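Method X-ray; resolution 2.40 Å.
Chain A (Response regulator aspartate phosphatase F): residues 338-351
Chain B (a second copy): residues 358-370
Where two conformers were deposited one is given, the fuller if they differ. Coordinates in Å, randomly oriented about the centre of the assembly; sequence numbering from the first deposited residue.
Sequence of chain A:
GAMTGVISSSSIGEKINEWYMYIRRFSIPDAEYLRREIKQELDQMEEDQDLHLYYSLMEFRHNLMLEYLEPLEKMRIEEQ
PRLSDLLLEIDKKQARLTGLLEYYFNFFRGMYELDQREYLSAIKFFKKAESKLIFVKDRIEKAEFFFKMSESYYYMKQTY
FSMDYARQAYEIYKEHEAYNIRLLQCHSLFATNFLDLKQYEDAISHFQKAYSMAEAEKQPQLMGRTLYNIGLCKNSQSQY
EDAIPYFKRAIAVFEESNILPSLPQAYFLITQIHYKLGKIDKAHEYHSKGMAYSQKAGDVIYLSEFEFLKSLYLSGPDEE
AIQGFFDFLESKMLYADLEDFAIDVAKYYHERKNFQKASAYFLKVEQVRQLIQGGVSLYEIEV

Chain A 338-351: LEDFAIDVAKYYHE
Chain B 358-370: ASAYFLKVEQVRQ

Both stretches are helical, each continuing a helix that begins earlier in its chain, with i-to-i+4 backbone hydrogen bonds such as K347(A) N to I343(A) O (2.8 Å) and R369(B) N to V365(B) O (2.8 Å). Their N-to-C directions differ by 138° (signed crossing angle -138°), and the axes approach to 11.6 Å, so side chains bridge the gap. CA-CA distances fix the register: H350(A)-S359(B) 7.3 Å, K347(A)-L363(B) 8.9 Å, I343(A)-E366(B) 9.0 Å.

Along chain B, S359(B) (chi1 t) comes first. S359(B) OG lies 2.7 Å from H350(A) ND1, near the imidazole plane, a hydrogen bond at 151° in which either atom could donate. H350(A) holds chi1 t, chi2 86°. One turn on, L363(B) (chi1 m, chi2 t) sets CD1 over one face of the H350(A) ring, 3.5 Å from its centroid and 13° off the normal, a CH-pi contact. L363(B) CD2 is 4.3 Å from K347(A) CE; the K347(A) CA-CB bond points sideways but the end of the side chain comes nearer.

E366(B) (m, m, chi3 -48°) puts CD 3.7 Å from CD1 of I343(A) (m, m), a carbon-carbon contact. Finally R369(B) (m, t, p, chi4 102°) reaches E339(A) (m, t, chi3 -166°): R369(B) NH2 to E339(A) OE2 is 3.9 Å, a long salt bridge, the position of E339(A) OE2 being less certain, because it crowds an atom elsewhere in the structure. The buried area totals 308 Å².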

# COMPACT_ATOMS: atom_id res chain seq x y z
N LEU A 338 0.55 -20.34 -4.20
CA LEU A 338 -0.55 -21.17 -3.72
C LEU A 338 -1.97 -20.80 -4.21
O LEU A 338 -2.75 -21.69 -4.63
CB LEU A 338 -0.52 -21.23 -2.19
CG LEU A 338 -1.64 -21.94 -1.43
CD1 LEU A 338 -1.82 -23.33 -1.90
CD2 LEU A 338 -1.25 -21.94 -0.03
N GLU A 339 -2.32 -19.51 -4.15
CA GLU A 339 -3.67 -19.13 -4.58
C GLU A 339 -3.84 -19.35 -6.07
O GLU A 339 -4.89 -19.74 -6.51
CB GLU A 339 -3.98 -17.67 -4.29
CG GLU A 339 -3.81 -17.32 -2.85
CD GLU A 339 -4.10 -15.85 -2.55
OE1 GLU A 339 -3.71 -15.44 -1.44
OE2 GLU A 339 -4.70 -15.14 -3.42
N ASP A 340 -2.80 -19.06 -6.85
CA ASP A 340 -2.85 -19.16 -8.27
C ASP A 340 -3.03 -20.61 -8.55
O ASP A 340 -3.98 -20.96 -9.23
CB ASP A 340 -1.58 -18.69 -8.90
CG ASP A 340 -1.52 -17.15 -9.07
OD1 ASP A 340 -2.57 -16.47 -8.93
OD2 ASP A 340 -0.37 -16.65 -9.31
N PHE A 341 -2.18 -21.48 -7.99
CA PHE A 341 -2.26 -22.91 -8.24
C PHE A 341 -3.61 -23.56 -7.84
O PHE A 341 -4.12 -24.43 -8.58
CB PHE A 341 -1.05 -23.64 -7.64
CG PHE A 341 0.24 -23.33 -8.35
CD1 PHE A 341 0.28 -23.20 -9.75
CD2 PHE A 341 1.41 -23.19 -7.62
CE1 PHE A 341 1.49 -22.86 -10.40
CE2 PHE A 341 2.66 -22.86 -8.23
CZ PHE A 341 2.71 -22.67 -9.61
N ALA A 342 -4.15 -23.16 -6.69
CA ALA A 342 -5.47 -23.64 -6.24
C ALA A 342 -6.57 -23.25 -7.23
O ALA A 342 -7.56 -23.99 -7.38
CB ALA A 342 -5.80 -23.12 -4.80
N ILE A 343 -6.38 -22.12 -7.93
CA ILE A 343 -7.27 -21.69 -9.02
C ILE A 343 -7.08 -22.56 -10.23
O ILE A 343 -8.04 -22.94 -10.91
CB ILE A 343 -7.03 -20.18 -9.35
CG1 ILE A 343 -7.83 -19.30 -8.40
CG2 ILE A 343 -7.44 -19.78 -10.67
CD1 ILE A 343 -9.28 -19.52 -8.55
N ASP A 344 -5.83 -22.88 -10.53
CA ASP A 344 -5.49 -23.70 -11.68
C ASP A 344 -6.20 -25.06 -11.60
O ASP A 344 -6.71 -25.54 -12.59
CB ASP A 344 -3.99 -23.90 -11.74
CG ASP A 344 -3.27 -22.69 -12.22
OD1 ASP A 344 -3.94 -21.79 -12.79
OD2 ASP A 344 -2.01 -22.63 -12.06
N VAL A 345 -6.20 -25.65 -10.40
CA VAL A 345 -6.82 -26.93 -10.09
C VAL A 345 -8.33 -26.78 -10.15
O VAL A 345 -9.01 -27.63 -10.74
CB VAL A 345 -6.42 -27.42 -8.64
CG1 VAL A 345 -7.14 -28.68 -8.28
CG2 VAL A 345 -4.93 -27.67 -8.52
N ALA A 346 -8.88 -25.73 -9.52
CA ALA A 346 -10.32 -25.47 -9.63
C ALA A 346 -10.74 -25.39 -11.12
O ALA A 346 -11.75 -25.95 -11.53
CB ALA A 346 -10.72 -24.20 -8.89
N LYS A 347 -9.95 -24.67 -11.91
CA LYS A 347 -10.25 -24.42 -13.33
C LYS A 347 -10.08 -25.68 -14.14
O LYS A 347 -10.72 -25.82 -15.17
CB LYS A 347 -9.37 -23.33 -13.92
CG LYS A 347 -9.93 -21.98 -13.69
CD LYS A 347 -9.07 -20.98 -14.35
CE LYS A 347 -9.77 -19.69 -14.51
NZ LYS A 347 -9.50 -18.78 -13.35
N TYR A 348 -9.22 -26.57 -13.67
CA TYR A 348 -8.91 -27.78 -14.37
C TYR A 348 -10.17 -28.65 -14.44
O TYR A 348 -10.53 -29.21 -15.50
CB TYR A 348 -7.81 -28.55 -13.63
CG TYR A 348 -7.55 -29.94 -14.19
CD1 TYR A 348 -6.68 -30.11 -15.25
CD2 TYR A 348 -8.18 -31.07 -13.68
CE1 TYR A 348 -6.43 -31.37 -15.81
CE2 TYR A 348 -7.95 -32.35 -14.24
CZ TYR A 348 -7.06 -32.48 -15.30
OH TYR A 348 -6.77 -33.69 -15.90
N TYR A 349 -10.79 -28.74 -13.26
CA TYR A 349 -11.92 -29.57 -12.99
C TYR A 349 -13.13 -28.91 -13.58
O TYR A 349 -13.92 -29.58 -14.22
CB TYR A 349 -12.11 -29.71 -11.49
CG TYR A 349 -11.24 -30.73 -10.85
CD1 TYR A 349 -11.31 -32.10 -11.23
CD2 TYR A 349 -10.38 -30.38 -9.81
CE1 TYR A 349 -10.49 -33.08 -10.59
CE2 TYR A 349 -9.58 -31.31 -9.19
CZ TYR A 349 -9.63 -32.68 -9.57
OH TYR A 349 -8.81 -33.59 -8.89
N HIS A 350 -13.26 -27.61 -13.36
CA HIS A 350 -14.40 -26.90 -13.91
C HIS A 350 -14.57 -27.22 -15.37
O HIS A 350 -15.69 -27.53 -15.79
CB HIS A 350 -14.30 -25.38 -13.76
CG HIS A 350 -15.52 -24.67 -14.27
ND1 HIS A 350 -16.64 -24.47 -13.49
CD2 HIS A 350 -15.82 -24.20 -15.50
CE1 HIS A 350 -17.57 -23.87 -14.21
NE2 HIS A 350 -17.11 -23.70 -15.43
N GLU A 351 -13.47 -27.18 -16.12
CA GLU A 351 -13.53 -27.34 -17.57
C GLU A 351 -13.91 -28.77 -18.01
O GLU A 351 -14.21 -28.99 -19.19
CB GLU A 351 -12.25 -26.84 -18.26
CG GLU A 351 -11.02 -27.68 -18.03
CD GLU A 351 -9.94 -27.45 -19.10
OE1 GLU A 351 -9.89 -26.37 -19.71
OE2 GLU A 351 -9.14 -28.36 -19.35
N ALA B 358 -22.67 -22.94 -8.06
CA ALA B 358 -21.62 -22.54 -7.13
C ALA B 358 -20.35 -22.21 -7.88
O ALA B 358 -19.71 -21.23 -7.64
CB ALA B 358 -21.38 -23.63 -6.11
N SER B 359 -20.00 -23.07 -8.80
CA SER B 359 -18.77 -23.00 -9.52
C SER B 359 -18.81 -21.85 -10.51
O SER B 359 -17.78 -21.28 -10.88
CB SER B 359 -18.57 -24.33 -10.23
OG SER B 359 -17.31 -24.41 -10.84
N ALA B 360 -20.01 -21.48 -10.92
CA ALA B 360 -20.13 -20.39 -11.85
C ALA B 360 -19.95 -19.06 -11.11
O ALA B 360 -19.33 -18.16 -11.63
CB ALA B 360 -21.45 -20.45 -12.56
N TYR B 361 -20.50 -18.93 -9.92
CA TYR B 361 -20.30 -17.75 -9.09
C TYR B 361 -18.90 -17.68 -8.47
O TYR B 361 -18.40 -16.60 -8.25
CB TYR B 361 -21.38 -17.65 -8.02
CG TYR B 361 -22.68 -17.26 -8.63
CD1 TYR B 361 -22.96 -15.90 -8.92
CD2 TYR B 361 -23.64 -18.23 -8.98
CE1 TYR B 361 -24.12 -15.54 -9.50
CE2 TYR B 361 -24.84 -17.86 -9.59
CZ TYR B 361 -25.07 -16.52 -9.85
OH TYR B 361 -26.23 -16.13 -10.45
N PHE B 362 -18.26 -18.83 -8.20
CA PHE B 362 -16.84 -18.80 -7.86
C PHE B 362 -16.05 -18.19 -9.02
O PHE B 362 -15.05 -17.51 -8.80
CB PHE B 362 -16.30 -20.17 -7.49
CG PHE B 362 -16.70 -20.64 -6.11
CD1 PHE B 362 -16.44 -19.87 -4.97
CD2 PHE B 362 -17.31 -21.88 -5.94
CE1 PHE B 362 -16.79 -20.31 -3.71
CE2 PHE B 362 -17.68 -22.34 -4.68
CZ PHE B 362 -17.43 -21.56 -3.56
N LEU B 363 -16.48 -18.41 -10.26
CA LEU B 363 -15.80 -17.79 -11.41
C LEU B 363 -16.11 -16.31 -11.61
O LEU B 363 -15.29 -15.58 -12.08
CB LEU B 363 -16.06 -18.58 -12.69
CG LEU B 363 -15.26 -19.88 -12.75
CD1 LEU B 363 -16.04 -20.86 -13.67
CD2 LEU B 363 -13.85 -19.60 -13.27
N LYS B 364 -17.29 -15.87 -11.21
CA LYS B 364 -17.61 -14.47 -11.15
C LYS B 364 -16.64 -13.71 -10.23
O LYS B 364 -16.01 -12.76 -10.67
CB LYS B 364 -19.07 -14.33 -10.70
CG LYS B 364 -19.64 -12.91 -10.65
CD LYS B 364 -19.36 -12.07 -11.90
CE LYS B 364 -20.06 -10.71 -11.79
NZ LYS B 364 -20.12 -10.06 -13.12
N VAL B 365 -16.47 -14.16 -8.99
CA VAL B 365 -15.49 -13.64 -8.06
C VAL B 365 -14.16 -13.44 -8.70
O VAL B 365 -13.56 -12.35 -8.62
CB VAL B 365 -15.35 -14.59 -6.87
CG1 VAL B 365 -14.23 -14.15 -5.85
CG2 VAL B 365 -16.71 -14.79 -6.20
N GLU B 366 -13.64 -14.48 -9.33
CA GLU B 366 -12.36 -14.33 -10.03
C GLU B 366 -12.35 -13.28 -11.13
O GLU B 366 -11.32 -12.64 -11.38
CB GLU B 366 -11.84 -15.68 -10.50
CG GLU B 366 -11.66 -16.63 -9.27
CD GLU B 366 -10.65 -16.06 -8.20
OE1 GLU B 366 -9.55 -15.63 -8.59
OE2 GLU B 366 -10.94 -16.07 -7.00
N GLN B 367 -13.48 -13.08 -11.79
CA GLN B 367 -13.57 -12.04 -12.81
C GLN B 367 -13.54 -10.65 -12.19
O GLN B 367 -12.92 -9.77 -12.71
CB GLN B 367 -14.91 -12.14 -13.51
CG GLN B 367 -14.85 -12.40 -14.94
CD GLN B 367 -16.27 -12.48 -15.49
OE1 GLN B 367 -16.86 -11.46 -15.85
NE2 GLN B 367 -16.84 -13.72 -15.52
N VAL B 368 -14.31 -10.46 -11.13
CA VAL B 368 -14.31 -9.24 -10.39
C VAL B 368 -12.92 -8.96 -9.86
O VAL B 368 -12.48 -7.80 -9.90
CB VAL B 368 -15.32 -9.29 -9.22
CG1 VAL B 368 -15.45 -7.95 -8.55
CG2 VAL B 368 -16.63 -9.68 -9.76
N ARG B 369 -12.22 -9.98 -9.37
CA ARG B 369 -10.84 -9.77 -8.86
C ARG B 369 -9.89 -9.34 -9.97
O ARG B 369 -8.89 -8.67 -9.71
CB ARG B 369 -10.31 -11.00 -8.10
CG ARG B 369 -10.89 -11.11 -6.67
CD ARG B 369 -10.41 -12.32 -5.84
NE ARG B 369 -8.99 -12.38 -5.40
CZ ARG B 369 -8.53 -12.09 -4.16
NH1 ARG B 369 -9.31 -11.65 -3.19
NH2 ARG B 369 -7.26 -12.26 -3.87
N GLN B 370 -10.21 -9.70 -11.21
CA GLN B 370 -9.35 -9.33 -12.38
C GLN B 370 -9.59 -7.94 -12.93
O GLN B 370 -8.82 -7.47 -13.74
CB GLN B 370 -9.55 -10.30 -13.55
CG GLN B 370 -8.91 -11.62 -13.36
CD GLN B 370 -7.40 -11.50 -13.42
OE1 GLN B 370 -6.83 -10.99 -14.42
NE2 GLN B 370 -6.72 -11.98 -12.34